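PDB 2B1E: exocyst complex component EXO70 from Saccharomyces cerevisiae, which acts in the secretory pathway as a subunit of the exocyst, the complex that tethers secretory vesicles to sites of exocytosis, and plays a role in exocyst assembly. Local coordinates for residues 40-45 against 84-89; 91-96 against 121-126; 520-525 against 557-562. One frame throughout, in Å; residues are numbered along the deposited sequence.

Contacts 1 and 2 lie at one end of an elongated, all-helical chain, their centres about 12 Å apart, and both use helix 66-94: contact 1 sets it against helix 38-56, contact 2 sets its C-terminal end against helix 117-132. They touch directly through Thr42 and Trp125. Contact 3 joins helices 512-537 and 552-563 on the opposite side of the chain's centre, about 103 Å from contact 1 and 91 Å from contact 2, centre to centre. Contact 1 is mostly buried and adds a tyrosine to the aliphatic packing; contacts 2 and 3 are half buried, the former purely aliphatic, the latter edged by an asparagine amide.

Contact 1: 40-45 against 84-89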
ATOM      1  N   GLN A  40     -11.541   7.301 -56.208  1.00 12.34           N
ATOM      2  CA  GLN A  40     -12.189   7.724 -57.455  1.00 12.45           C
ATOM      3  C   GLN A  40     -13.550   8.343 -57.160  1.00 10.85           C
ATOM      4  O   GLN A  40     -13.977   9.303 -57.821  1.00  5.87           O
ATOM      5  CB  GLN A  40     -12.395   6.527 -58.400  1.00 14.61           C
ATOM      6  CG  GLN A  40     -11.129   5.926 -58.992  1.00 19.58           C
ATOM      7  CD  GLN A  40     -10.211   5.337 -57.945  1.00 22.72           C
ATOM      8  OE1 GLN A  40     -10.652   4.620 -57.040  1.00 23.47           O
ATOM      9  NE2 GLN A  40      -8.917   5.632 -58.061  1.00 27.16           N
ATOM     10  N   TYR A  41     -14.231   7.767 -56.173  1.00  9.85           N
ATOM     11  CA  TYR A  41     -15.546   8.235 -55.756  1.00 10.17           C
ATOM     12  C   TYR A  41     -15.436   9.662 -55.207  1.00  8.81           C
ATOM     13  O   TYR A  41     -16.161  10.551 -55.648  1.00 10.12           O
ATOM     14  CB  TYR A  41     -16.132   7.281 -54.693  1.00 10.10           C
ATOM     15  CG  TYR A  41     -17.578   7.552 -54.303  1.00 11.71           C
ATOM     16  CD1 TYR A  41     -18.634   6.830 -54.874  1.00 10.85           C
ATOM     17  CD2 TYR A  41     -17.887   8.518 -53.346  1.00 11.16           C
ATOM     18  CE1 TYR A  41     -19.959   7.064 -54.496  1.00 11.57           C
ATOM     19  CE2 TYR A  41     -19.200   8.763 -52.963  1.00 10.43           C
ATOM     20  CZ  TYR A  41     -20.231   8.036 -53.538  1.00 12.95           C
ATOM     21  OH  TYR A  41     -21.528   8.295 -53.155  1.00 11.58           O
ATOM     22  N   THR A  42     -14.538   9.901 -54.257  1.00  9.63           N
ATOM     23  CA  THR A  42     -14.415  11.255 -53.725  1.00 10.64           C
ATOM     24  C   THR A  42     -13.949  12.218 -54.805  1.00 12.82           C
ATOM     25  O   THR A  42     -14.231  13.419 -54.739  1.00 10.90           O
ATOM     26  CB  THR A  42     -13.438  11.354 -52.544  1.00  9.48           C
ATOM     27  OG1 THR A  42     -12.144  10.896 -52.945  1.00 10.57           O
ATOM     28  CG2 THR A  42     -13.946  10.538 -51.358  1.00 10.49           C
ATOM     29  N   GLN A  43     -13.235  11.697 -55.800  1.00 11.35           N
ATOM     30  CA  GLN A  43     -12.757  12.543 -56.884  1.00 13.09           C
ATOM     31  C   GLN A  43     -13.937  13.031 -57.721  1.00 11.20           C
ATOM     32  O   GLN A  43     -13.960  14.179 -58.180  1.00 10.65           O
ATOM     33  CB  GLN A  43     -11.770  11.780 -57.770  1.00 16.29           C
ATOM     34  CG  GLN A  43     -11.036  12.682 -58.735  1.00 20.75           C
ATOM     35  CD  GLN A  43     -10.389  13.861 -58.025  1.00 25.41           C
ATOM     36  OE1 GLN A  43      -9.606  13.688 -57.079  1.00 27.44           O
ATOM     37  NE2 GLN A  43     -10.716  15.071 -58.474  1.00 30.57           N
ATOM     38  N   VAL A  44     -14.921  12.164 -57.936  1.00 10.85           N
ATOM     39  CA  VAL A  44     -16.092  12.575 -58.700  1.00  9.69           C
ATOM     40  C   VAL A  44     -16.895  13.609 -57.906  1.00  9.97           C
ATOM     41  O   VAL A  44     -17.396  14.587 -58.465  1.00  9.14           O
ATOM     42  CB  VAL A  44     -16.986  11.378 -59.049  1.00 11.13           C
ATOM     43  CG1 VAL A  44     -18.318  11.875 -59.607  1.00 10.62           C
ATOM     44  CG2 VAL A  44     -16.282  10.501 -60.081  1.00 10.38           C
ATOM     45  N   VAL A  45     -17.018  13.407 -56.598  1.00 10.61           N
ATOM     46  CA  VAL A  45     -17.746  14.377 -55.792  1.00 10.10           C
ATOM     47  C   VAL A  45     -17.004  15.725 -55.877  1.00  9.92           C
ATOM     48  O   VAL A  45     -17.632  16.779 -55.938  1.00  9.73           O
ATOM     49  CB  VAL A  45     -17.859  13.911 -54.331  1.00  8.51           C
ATOM     50  CG1 VAL A  45     -18.634  14.934 -53.514  1.00 12.67           C
ATOM     51  CG2 VAL A  45     -18.593  12.554 -54.278  1.00 10.88           C
ATOM     52  N   ALA A  84     -23.319  11.751 -47.752  1.00 14.23           N
ATOM     53  CA  ALA A  84     -24.023  10.997 -46.721  1.00 14.07           C
ATOM     54  C   ALA A  84     -23.589   9.530 -46.833  1.00 14.41           C
ATOM     55  O   ALA A  84     -23.463   8.829 -45.833  1.00 15.59           O
ATOM     56  CB  ALA A  84     -25.540  11.134 -46.904  1.00 15.07           C
ATOM     57  N   GLN A  85     -23.343   9.081 -48.056  1.00 12.85           N
ATOM     58  CA  GLN A  85     -22.901   7.710 -48.295  1.00 13.75           C
ATOM     59  C   GLN A  85     -21.490   7.501 -47.743  1.00 12.91           C
ATOM     60  O   GLN A  85     -21.155   6.416 -47.246  1.00 11.80           O
ATOM     61  CB  GLN A  85     -22.940   7.409 -49.796  1.00 15.60           C
ATOM     62  CG  GLN A  85     -22.370   6.056 -50.190  1.00 18.92           C
ATOM     63  CD  GLN A  85     -23.009   4.897 -49.449  1.00 22.35           C
ATOM     64  OE1 GLN A  85     -24.240   4.791 -49.369  1.00 25.79           O
ATOM     65  NE2 GLN A  85     -22.176   4.011 -48.908  1.00 20.12           N
ATOM     66  N   LEU A  86     -20.667   8.546 -47.836  1.00 11.10           N
ATOM     67  CA  LEU A  86     -19.309   8.498 -47.320  1.00  9.54           C
ATOM     68  C   LEU A  86     -19.337   8.319 -45.808  1.00 11.15           C
ATOM     69  O   LEU A  86     -18.499   7.619 -45.245  1.00 10.07           O
ATOM     70  CB  LEU A  86     -18.555   9.778 -47.689  1.00 10.47           C
ATOM     71  CG  LEU A  86     -18.110   9.803 -49.155  1.00  7.48           C
ATOM     72  CD1 LEU A  86     -17.594  11.186 -49.506  1.00  9.46           C
ATOM     73  CD2 LEU A  86     -17.037   8.748 -49.380  1.00  8.06           C
ATOM     74  N   ARG A  87     -20.309   8.950 -45.157  1.00 11.75           N
ATOM     75  CA  ARG A  87     -20.438   8.831 -43.714  1.00 11.75           C
ATOM     76  C   ARG A  87     -20.900   7.433 -43.330  1.00 11.05           C
ATOM     77  O   ARG A  87     -20.388   6.856 -42.379  1.00 10.21           O
ATOM     78  CB  ARG A  87     -21.425   9.861 -43.171  1.00 11.97           C
ATOM     79  CG  ARG A  87     -20.933  11.287 -43.280  1.00 15.69           C
ATOM     80  CD  ARG A  87     -21.885  12.267 -42.604  1.00 17.21           C
ATOM     81  NE  ARG A  87     -21.637  13.606 -43.118  1.00 20.46           N
ATOM     82  CZ  ARG A  87     -22.326  14.164 -44.107  1.00 22.29           C
ATOM     83  NH1 ARG A  87     -23.325  13.507 -44.684  1.00 23.05           N
ATOM     84  NH2 ARG A  87     -21.989  15.371 -44.544  1.00 26.14           N
ATOM     85  N   VAL A  88     -21.884   6.906 -44.054  1.00 11.58           N
ATOM     86  CA  VAL A  88     -22.388   5.555 -43.790  1.00 13.17           C
ATOM     87  C   VAL A  88     -21.231   4.557 -43.904  1.00 12.12           C
ATOM     88  O   VAL A  88     -21.042   3.674 -43.059  1.00 12.68           O
ATOM     89  CB  VAL A  88     -23.488   5.148 -44.827  1.00 11.08           C
ATOM     90  CG1 VAL A  88     -23.837   3.669 -44.663  1.00 10.94           C
ATOM     91  CG2 VAL A  88     -24.727   6.000 -44.630  1.00 11.22           C
ATOM     92  N   TYR A  89     -20.458   4.712 -44.966  1.00 12.78           N
ATOM     93  CA  TYR A  89     -19.317   3.845 -45.240  1.00 13.12           C
ATOM     94  C   TYR A  89     -18.263   3.959 -44.133  1.00 13.08           C
ATOM     95  O   TYR A  89     -17.667   2.960 -43.719  1.00  9.53           O
ATOM     96  CB  TYR A  89     -18.697   4.238 -46.583  1.00 11.79           C
ATOM     97  CG  TYR A  89     -17.782   3.197 -47.182  1.00 12.52           C
ATOM     98  CD1 TYR A  89     -18.297   2.117 -47.892  1.00 11.19           C
ATOM     99  CD2 TYR A  89     -16.397   3.315 -47.071  1.00 11.01           C
ATOM    100  CE1 TYR A  89     -17.457   1.178 -48.487  1.00 12.91           C
ATOM    101  CE2 TYR A  89     -15.552   2.393 -47.655  1.00 12.54           C
ATOM    102  CZ  TYR A  89     -16.089   1.325 -48.367  1.00 14.02           C
ATOM    103  OH  TYR A  89     -15.253   0.433 -48.982  1.00 12.26           O
TER
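Tyr41 carries its ring from helix 38-56 toward helix 66-94 because CG stands opposite the main-chain nitrogen (chi1 -172°), and there Leu86, its CG turned to the opposite side from its own carbonyl carbon (chi1 -76°), brings its isobutyl group up to meet it. The two side chains run alongside one another in reverse sense: Leu86 CD2 sits 4.1 Å from Tyr41 CD2, and Leu86 CG is as near to Tyr41 CE2. The approach to the ring is oblique. Farther along the tyrosine, the hydroxyl reaches the aliphatic part of Gln85, with Tyr41 OH 3.7 Å from Gln85 CB. The Gln85 chain then bends and leads its amide away, the amide plane turned 76° from the ring.

Thr42 adds its methyl group from beside the tyrosine, and Thr42 CG2 meets both methyls of Leu86, with CD2 and CD1 each at 4.1 Å. The Thr42 hydroxyl is held by Trp125 NE1 of helix 117-132, a probable hydrogen bond, and by Lys39 O of its own helix. The two short helical segments run nearly antiparallel, at 155°, with axes 11.9 Å apart at closest approach. Ile33 of the short helix 33-36 packs on Tyr41, Gln85 and Leu86 alike, while Phe130 covers Leu86 from helix 117-132.

No hydrogen bond or salt bridge joins the two segments. The chemistry implies cohesion by van der Waals contact and burial of Tyr41, Thr42 and Leu86, with Thr42 dividing its work between an apolar methyl and a polar hydroxyl.

Contact 2: 91-96 against 121-126; sequences ISILNS and GALSWI
Aliphatic packing makes the whole of this contact, with Leu123 of helix 117-132 set against Ile93 and Leu94 near the C-terminal end of helix 66-94. Leu123 and Ile93 lie side by side, pointing opposite ways, the branch methyl of the isoleucine against the leucine fork, Ile93 CG2 to Leu123 CG 3.9 Å. In the other arm of Ile93, CG1 lies opposite the carbonyl carbon (chi1 -68°) and the fully extended chi2 (180°) carries CD1 to within 3.7 Å of Ala122 CB. Leu94 crosses Leu123 obliquely and touches it methyl to methyl, Leu94 CD2 to Leu123 CD2 at 3.6 Å. Were Leu123 cut back to an alanine, the gap left between the helices would probably strand Leu94 CD2 and Ile93 CG2 without their partner here.

No hydrogen bond crosses between 91-96 and 121-126; polar contacts of 91-96 gather at its helix end. Ile93 O accepts both Ser96 N and Ser96 OG; the hydroxyl lies in the carbonyl plane, at a C=O...O angle of 156°. The next carbonyl along, Leu94 O, is hydrogen-bonded to Tyr115 OH.

Phe90 of helix 66-94 also packs on Leu123, and Leu143 of helix 136-155 on Leu94, so three helices meet around this pair. Such side-by-side packing of helices through aliphatic side chains is typical of the elongated helical rod built by Exo70 proteins.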
ATOM      1  N   ILE A  91     -18.726   4.972 -40.950  1.00 11.51           N
ATOM      2  CA  ILE A  91     -19.287   4.380 -39.740  1.00 12.11           C
ATOM      3  C   ILE A  91     -19.288   2.850 -39.832  1.00 13.19           C
ATOM      4  O   ILE A  91     -19.064   2.146 -38.846  1.00  9.97           O
ATOM      5  CB  ILE A  91     -20.732   4.896 -39.526  1.00 11.87           C
ATOM      6  CG1 ILE A  91     -20.702   6.397 -39.186  1.00 12.73           C
ATOM      7  CG2 ILE A  91     -21.401   4.134 -38.412  1.00 13.43           C
ATOM      8  CD1 ILE A  91     -22.083   7.065 -39.170  1.00 14.00           C
ATOM      9  N   SER A  92     -19.538   2.335 -41.024  1.00 11.85           N
ATOM     10  CA  SER A  92     -19.554   0.898 -41.203  1.00 14.17           C
ATOM     11  C   SER A  92     -18.175   0.286 -40.926  1.00 15.04           C
ATOM     12  O   SER A  92     -18.063  -0.715 -40.220  1.00 13.22           O
ATOM     13  CB  SER A  92     -20.006   0.557 -42.623  1.00 13.30           C
ATOM     14  OG  SER A  92     -19.971  -0.835 -42.815  1.00 16.28           O
ATOM     15  N   ILE A  93     -17.126   0.882 -41.488  1.00 14.58           N
ATOM     16  CA  ILE A  93     -15.777   0.375 -41.271  1.00 14.36           C
ATOM     17  C   ILE A  93     -15.441   0.416 -39.783  1.00 16.29           C
ATOM     18  O   ILE A  93     -14.899  -0.545 -39.227  1.00 16.08           O
ATOM     19  CB  ILE A  93     -14.732   1.208 -42.040  1.00 15.19           C
ATOM     20  CG1 ILE A  93     -14.901   0.995 -43.542  1.00 14.45           C
ATOM     21  CG2 ILE A  93     -13.325   0.806 -41.630  1.00 13.46           C
ATOM     22  CD1 ILE A  93     -13.917   1.776 -44.387  1.00 14.65           C
ATOM     23  N   LEU A  94     -15.766   1.531 -39.136  1.00 15.45           N
ATOM     24  CA  LEU A  94     -15.493   1.677 -37.715  1.00 16.55           C
ATOM     25  C   LEU A  94     -16.199   0.592 -36.907  1.00 16.76           C
ATOM     26  O   LEU A  94     -15.674   0.116 -35.896  1.00 16.41           O
ATOM     27  CB  LEU A  94     -15.932   3.061 -37.218  1.00 14.84           C
ATOM     28  CG  LEU A  94     -15.100   4.259 -37.693  1.00 16.59           C
ATOM     29  CD1 LEU A  94     -15.711   5.562 -37.191  1.00 16.17           C
ATOM     30  CD2 LEU A  94     -13.674   4.115 -37.192  1.00 17.48           C
ATOM     31  N   ASN A  95     -17.383   0.189 -37.352  1.00 17.91           N
ATOM     32  CA  ASN A  95     -18.115  -0.839 -36.628  1.00 18.61           C
ATOM     33  C   ASN A  95     -17.827  -2.269 -37.089  1.00 17.76           C
ATOM     34  O   ASN A  95     -18.525  -3.208 -36.701  1.00 19.30           O
ATOM     35  CB  ASN A  95     -19.610  -0.541 -36.671  1.00 19.84           C
ATOM     36  CG  ASN A  95     -19.986   0.621 -35.774  1.00 23.67           C
ATOM     37  OD1 ASN A  95     -20.097   1.766 -36.220  1.00 26.34           O
ATOM     38  ND2 ASN A  95     -20.162   0.336 -34.498  1.00 22.28           N
ATOM     39  N   SER A  96     -16.794  -2.435 -37.908  1.00 16.93           N
ATOM     40  CA  SER A  96     -16.412  -3.758 -38.375  1.00 19.95           C
ATOM     41  C   SER A  96     -15.893  -4.542 -37.164  1.00 21.30           C
ATOM     42  O   SER A  96     -15.883  -5.770 -37.162  1.00 23.47           O
ATOM     43  CB  SER A  96     -15.329  -3.654 -39.448  1.00 20.09           C
ATOM     44  OG  SER A  96     -14.194  -2.960 -38.965  1.00 19.56           O
ATOM     45  N   GLY A 121      -6.544   3.069 -44.094  1.00 12.81           N
ATOM     46  CA  GLY A 121      -6.373   3.921 -45.255  1.00 14.18           C
ATOM     47  C   GLY A 121      -7.672   4.617 -45.629  1.00 13.70           C
ATOM     48  O   GLY A 121      -7.695   5.831 -45.842  1.00 10.39           O
ATOM     49  N   ALA A 122      -8.752   3.841 -45.718  1.00 11.00           N
ATOM     50  CA  ALA A 122     -10.070   4.371 -46.063  1.00 11.71           C
ATOM     51  C   ALA A 122     -10.576   5.371 -45.022  1.00 10.35           C
ATOM     52  O   ALA A 122     -11.149   6.406 -45.366  1.00  9.84           O
ATOM     53  CB  ALA A 122     -11.082   3.218 -46.210  1.00  9.27           C
ATOM     54  N   LEU A 123     -10.393   5.043 -43.749  1.00  9.44           N
ATOM     55  CA  LEU A 123     -10.827   5.927 -42.681  1.00 11.43           C
ATOM     56  C   LEU A 123     -10.112   7.271 -42.816  1.00 13.40           C
ATOM     57  O   LEU A 123     -10.748   8.330 -42.772  1.00 12.68           O
ATOM     58  CB  LEU A 123     -10.536   5.290 -41.317  1.00  9.67           C
ATOM     59  CG  LEU A 123     -11.424   4.093 -40.951  1.00 11.46           C
ATOM     60  CD1 LEU A 123     -10.833   3.339 -39.771  1.00  9.75           C
ATOM     61  CD2 LEU A 123     -12.852   4.578 -40.649  1.00 11.45           C
ATOM     62  N   SER A 124      -8.797   7.223 -43.011  1.00 13.13           N
ATOM     63  CA  SER A 124      -8.006   8.441 -43.155  1.00 13.52           C
ATOM     64  C   SER A 124      -8.412   9.250 -44.369  1.00 13.02           C
ATOM     65  O   SER A 124      -8.452  10.481 -44.309  1.00 11.98           O
ATOM     66  CB  SER A 124      -6.511   8.112 -43.245  1.00 13.92           C
ATOM     67  OG  SER A 124      -6.037   7.594 -42.016  1.00 14.78           O
ATOM     68  N   TRP A 125      -8.700   8.563 -45.475  1.00 10.59           N
ATOM     69  CA  TRP A 125      -9.104   9.240 -46.694  1.00 10.17           C
ATOM     70  C   TRP A 125     -10.408  10.000 -46.491  1.00  9.97           C
ATOM     71  O   TRP A 125     -10.576  11.092 -47.019  1.00  9.32           O
ATOM     72  CB  TRP A 125      -9.271   8.235 -47.843  1.00 11.02           C
ATOM     73  CG  TRP A 125      -9.494   8.881 -49.189  1.00 12.97           C
ATOM     74  CD1 TRP A 125     -10.694   9.154 -49.786  1.00 13.83           C
ATOM     75  CD2 TRP A 125      -8.485   9.347 -50.091  1.00 13.81           C
ATOM     76  NE1 TRP A 125     -10.492   9.763 -51.003  1.00 15.68           N
ATOM     77  CE2 TRP A 125      -9.146   9.894 -51.215  1.00 15.56           C
ATOM     78  CE3 TRP A 125      -7.085   9.361 -50.056  1.00 13.77           C
ATOM     79  CZ2 TRP A 125      -8.453  10.450 -52.301  1.00 15.22           C
ATOM     80  CZ3 TRP A 125      -6.391   9.918 -51.140  1.00 16.34           C
ATOM     81  CH2 TRP A 125      -7.082  10.454 -52.243  1.00 14.46           C
ATOM     82  N   ILE A 126     -11.328   9.416 -45.730  1.00  8.87           N
ATOM     83  CA  ILE A 126     -12.615  10.043 -45.493  1.00  9.09           C
ATOM     84  C   ILE A 126     -12.477  11.213 -44.521  1.00  9.32           C
ATOM     85  O   ILE A 126     -13.118  12.252 -44.701  1.00 10.66           O
ATOM     86  CB  ILE A 126     -13.653   8.991 -45.011  1.00  9.90           C
ATOM     87  CG1 ILE A 126     -13.953   8.021 -46.162  1.00  8.04           C
ATOM     88  CG2 ILE A 126     -14.966   9.680 -44.575  1.00  5.23           C
ATOM     89  CD1 ILE A 126     -14.812   6.824 -45.762  1.00 10.90           C
TER

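Contact 3: 520-525 against 557-562; sequences SEIISL and TVLNQL
Helices 512-537 and 552-563 run close to antiparallel here, their short segments 520-525 and 557-562 inclined at 168° between N-to-C directions with axes 10.5 Å apart at closest approach. The backbones come nearest at Ile523 and Leu559, whose CA atoms are 7.0 Å apart.

Leu559 points toward the facing helix, and its two methyls are divided between successive isoleucines. Leu559 CD2 meets the branch methyl of Ile522, CG2, at 4.2 Å, the side chains meeting at a slant. Leu559 CD1 lies 4.3 Å from CG1 of Ile523, so the leucine fork addresses both residues at once. Ile523 has CG1 anti to the carbonyl carbon (chi1 -68°), and this long arm extends to the amide of Asn560, where Ile523 CD1 comes within 3.7 Å of Asn560 OD1. Asn560 lies roughly perpendicular to Ile523. Although the CB of Asn560 leaves its backbone away from the other helix, its carboxamide swings back to border the aliphatic patch. The Ile523-Asn560 approach is a packing contact between a methyl and an amide oxygen, and no hydrogen bond crosses the interface.

Other helices complete the buried side. Trp460 of helix 440-473 lies against Ile522, while Phe497 of helix 483-504 packs on Leu559, which also touches Val526 and Met527 farther along helix 512-537. The contact thus joins the last two helices of the chain, with helices 440-473 and 483-504 packed against it. Antiparallel packing of consecutive helices, with branched aliphatic side chains meeting between them, is characteristic of the helical bundles stacked end to end in the Exo70 rod.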
ATOM      1  N   SER A 520      22.290 -16.891  33.192  1.00 18.32           N
ATOM      2  CA  SER A 520      23.599 -16.242  33.235  1.00 18.27           C
ATOM      3  C   SER A 520      23.608 -14.968  34.071  1.00 16.68           C
ATOM      4  O   SER A 520      24.488 -14.774  34.901  1.00 15.74           O
ATOM      5  CB  SER A 520      24.083 -15.902  31.824  1.00 20.73           C
ATOM      6  OG  SER A 520      24.456 -17.068  31.109  1.00 25.44           O
ATOM      7  N   GLU A 521      22.624 -14.106  33.850  1.00 14.50           N
ATOM      8  CA  GLU A 521      22.554 -12.837  34.560  1.00 13.50           C
ATOM      9  C   GLU A 521      22.306 -12.965  36.063  1.00 14.50           C
ATOM     10  O   GLU A 521      22.862 -12.200  36.846  1.00 12.99           O
ATOM     11  CB  GLU A 521      21.493 -11.940  33.925  1.00 14.65           C
ATOM     12  CG  GLU A 521      21.792 -11.523  32.489  1.00 15.32           C
ATOM     13  CD  GLU A 521      23.092 -10.725  32.347  1.00 17.63           C
ATOM     14  OE1 GLU A 521      23.416  -9.923  33.254  1.00 19.77           O
ATOM     15  OE2 GLU A 521      23.785 -10.882  31.316  1.00 15.10           O
ATOM     16  N   ILE A 522      21.473 -13.911  36.478  1.00 10.29           N
ATOM     17  CA  ILE A 522      21.229 -14.063  37.906  1.00 13.36           C
ATOM     18  C   ILE A 522      22.476 -14.609  38.596  1.00 13.63           C
ATOM     19  O   ILE A 522      22.903 -14.081  39.618  1.00 14.10           O
ATOM     20  CB  ILE A 522      20.034 -14.997  38.184  1.00 13.70           C
ATOM     21  CG1 ILE A 522      18.754 -14.359  37.639  1.00 14.31           C
ATOM     22  CG2 ILE A 522      19.913 -15.266  39.678  1.00 16.83           C
ATOM     23  CD1 ILE A 522      17.490 -15.132  37.958  1.00 12.66           C
ATOM     24  N   ILE A 523      23.065 -15.660  38.036  1.00 13.38           N
ATOM     25  CA  ILE A 523      24.265 -16.237  38.629  1.00 14.81           C
ATOM     26  C   ILE A 523      25.425 -15.224  38.615  1.00 16.49           C
ATOM     27  O   ILE A 523      26.135 -15.087  39.610  1.00 15.47           O
ATOM     28  CB  ILE A 523      24.673 -17.548  37.892  1.00 17.63           C
ATOM     29  CG1 ILE A 523      23.612 -18.628  38.160  1.00 16.61           C
ATOM     30  CG2 ILE A 523      26.059 -18.020  38.356  1.00 18.22           C
ATOM     31  CD1 ILE A 523      23.849 -19.951  37.430  1.00 19.63           C
ATOM     32  N   SER A 524      25.596 -14.502  37.507  1.00 15.18           N
ATOM     33  CA  SER A 524      26.663 -13.501  37.400  1.00 16.63           C
ATOM     34  C   SER A 524      26.558 -12.409  38.458  1.00 17.96           C
ATOM     35  O   SER A 524      27.563 -11.837  38.885  1.00 16.45           O
ATOM     36  CB  SER A 524      26.638 -12.822  36.020  1.00 18.18           C
ATOM     37  OG  SER A 524      27.350 -13.578  35.059  1.00 17.80           O
ATOM     38  N   LEU A 525      25.334 -12.115  38.871  1.00 14.97           N
ATOM     39  CA  LEU A 525      25.088 -11.072  39.849  1.00 17.48           C
ATOM     40  C   LEU A 525      25.237 -11.555  41.291  1.00 16.22           C
ATOM     41  O   LEU A 525      25.889 -10.916  42.113  1.00 15.50           O
ATOM     42  CB  LEU A 525      23.680 -10.522  39.617  1.00 18.33           C
ATOM     43  CG  LEU A 525      23.185  -9.250  40.293  1.00 21.87           C
ATOM     44  CD1 LEU A 525      24.121  -8.084  39.999  1.00 21.85           C
ATOM     45  CD2 LEU A 525      21.787  -8.957  39.758  1.00 23.14           C
ATOM     46  N   THR A 557      24.156 -24.506  43.991  1.00 14.42           N
ATOM     47  CA  THR A 557      23.241 -25.599  43.675  1.00 15.08           C
ATOM     48  C   THR A 557      21.795 -25.128  43.610  1.00 15.22           C
ATOM     49  O   THR A 557      21.049 -25.512  42.703  1.00 13.19           O
ATOM     50  CB  THR A 557      23.384 -26.743  44.709  1.00 15.43           C
ATOM     51  OG1 THR A 557      24.742 -27.193  44.717  1.00 13.68           O
ATOM     52  CG2 THR A 557      22.479 -27.924  44.356  1.00 17.15           C
ATOM     53  N   VAL A 558      21.399 -24.290  44.565  1.00 15.70           N
ATOM     54  CA  VAL A 558      20.041 -23.764  44.591  1.00 15.46           C
ATOM     55  C   VAL A 558      19.776 -22.991  43.310  1.00 14.50           C
ATOM     56  O   VAL A 558      18.781 -23.216  42.626  1.00 13.76           O
ATOM     57  CB  VAL A 558      19.834 -22.820  45.786  1.00 14.94           C
ATOM     58  CG1 VAL A 558      18.488 -22.131  45.679  1.00 13.02           C
ATOM     59  CG2 VAL A 558      19.931 -23.607  47.070  1.00 16.48           C
ATOM     60  N   LEU A 559      20.678 -22.073  42.985  1.00 15.54           N
ATOM     61  CA  LEU A 559      20.519 -21.277  41.784  1.00 16.18           C
ATOM     62  C   LEU A 559      20.493 -22.107  40.512  1.00 18.00           C
ATOM     63  O   LEU A 559      19.702 -21.828  39.619  1.00 18.46           O
ATOM     64  CB  LEU A 559      21.629 -20.232  41.681  1.00 16.83           C
ATOM     65  CG  LEU A 559      21.486 -19.018  42.599  1.00 17.30           C
ATOM     66  CD1 LEU A 559      22.582 -18.017  42.249  1.00 18.77           C
ATOM     67  CD2 LEU A 559      20.104 -18.384  42.418  1.00 18.70           C
ATOM     68  N   ASN A 560      21.365 -23.107  40.408  1.00 20.20           N
ATOM     69  CA  ASN A 560      21.390 -23.936  39.208  1.00 23.82           C
ATOM     70  C   ASN A 560      20.060 -24.661  39.028  1.00 24.57           C
ATOM     71  O   ASN A 560      19.569 -24.805  37.912  1.00 25.38           O
ATOM     72  CB  ASN A 560      22.525 -24.972  39.268  1.00 26.09           C
ATOM     73  CG  ASN A 560      23.897 -24.367  39.009  1.00 28.46           C
ATOM     74  OD1 ASN A 560      24.074 -23.542  38.106  1.00 26.75           O
ATOM     75  ND2 ASN A 560      24.885 -24.799  39.787  1.00 30.24           N
ATOM     76  N   GLN A 561      19.477 -25.122  40.127  1.00 27.69           N
ATOM     77  CA  GLN A 561      18.201 -25.828  40.053  1.00 30.35           C
ATOM     78  C   GLN A 561      17.083 -24.868  39.684  1.00 30.27           C
ATOM     79  O   GLN A 561      16.147 -25.228  38.979  1.00 29.86           O
ATOM     80  CB  GLN A 561      17.883 -26.508  41.385  1.00 32.26           C
ATOM     81  CG  GLN A 561      18.723 -27.744  41.669  1.00 37.13           C
ATOM     82  CD  GLN A 561      18.405 -28.366  43.020  1.00 39.99           C
ATOM     83  OE1 GLN A 561      18.736 -27.807  44.069  1.00 42.19           O
ATOM     84  NE2 GLN A 561      17.749 -29.525  43.000  1.00 41.84           N
ATOM     85  N   LEU A 562      17.192 -23.637  40.162  1.00 29.85           N
ATOM     86  CA  LEU A 562      16.195 -22.622  39.872  1.00 30.14           C
ATOM     87  C   LEU A 562      16.196 -22.225  38.401  1.00 31.66           C
ATOM     88  O   LEU A 562      15.138 -22.093  37.787  1.00 30.54           O
ATOM     89  CB  LEU A 562      16.455 -21.380  40.722  1.00 29.07           C
ATOM     90  CG  LEU A 562      15.668 -20.130  40.331  1.00 28.87           C
ATOM     91  CD1 LEU A 562      14.174 -20.381  40.540  1.00 27.76           C
ATOM     92  CD2 LEU A 562      16.151 -18.949  41.164  1.00 26.12           C
TER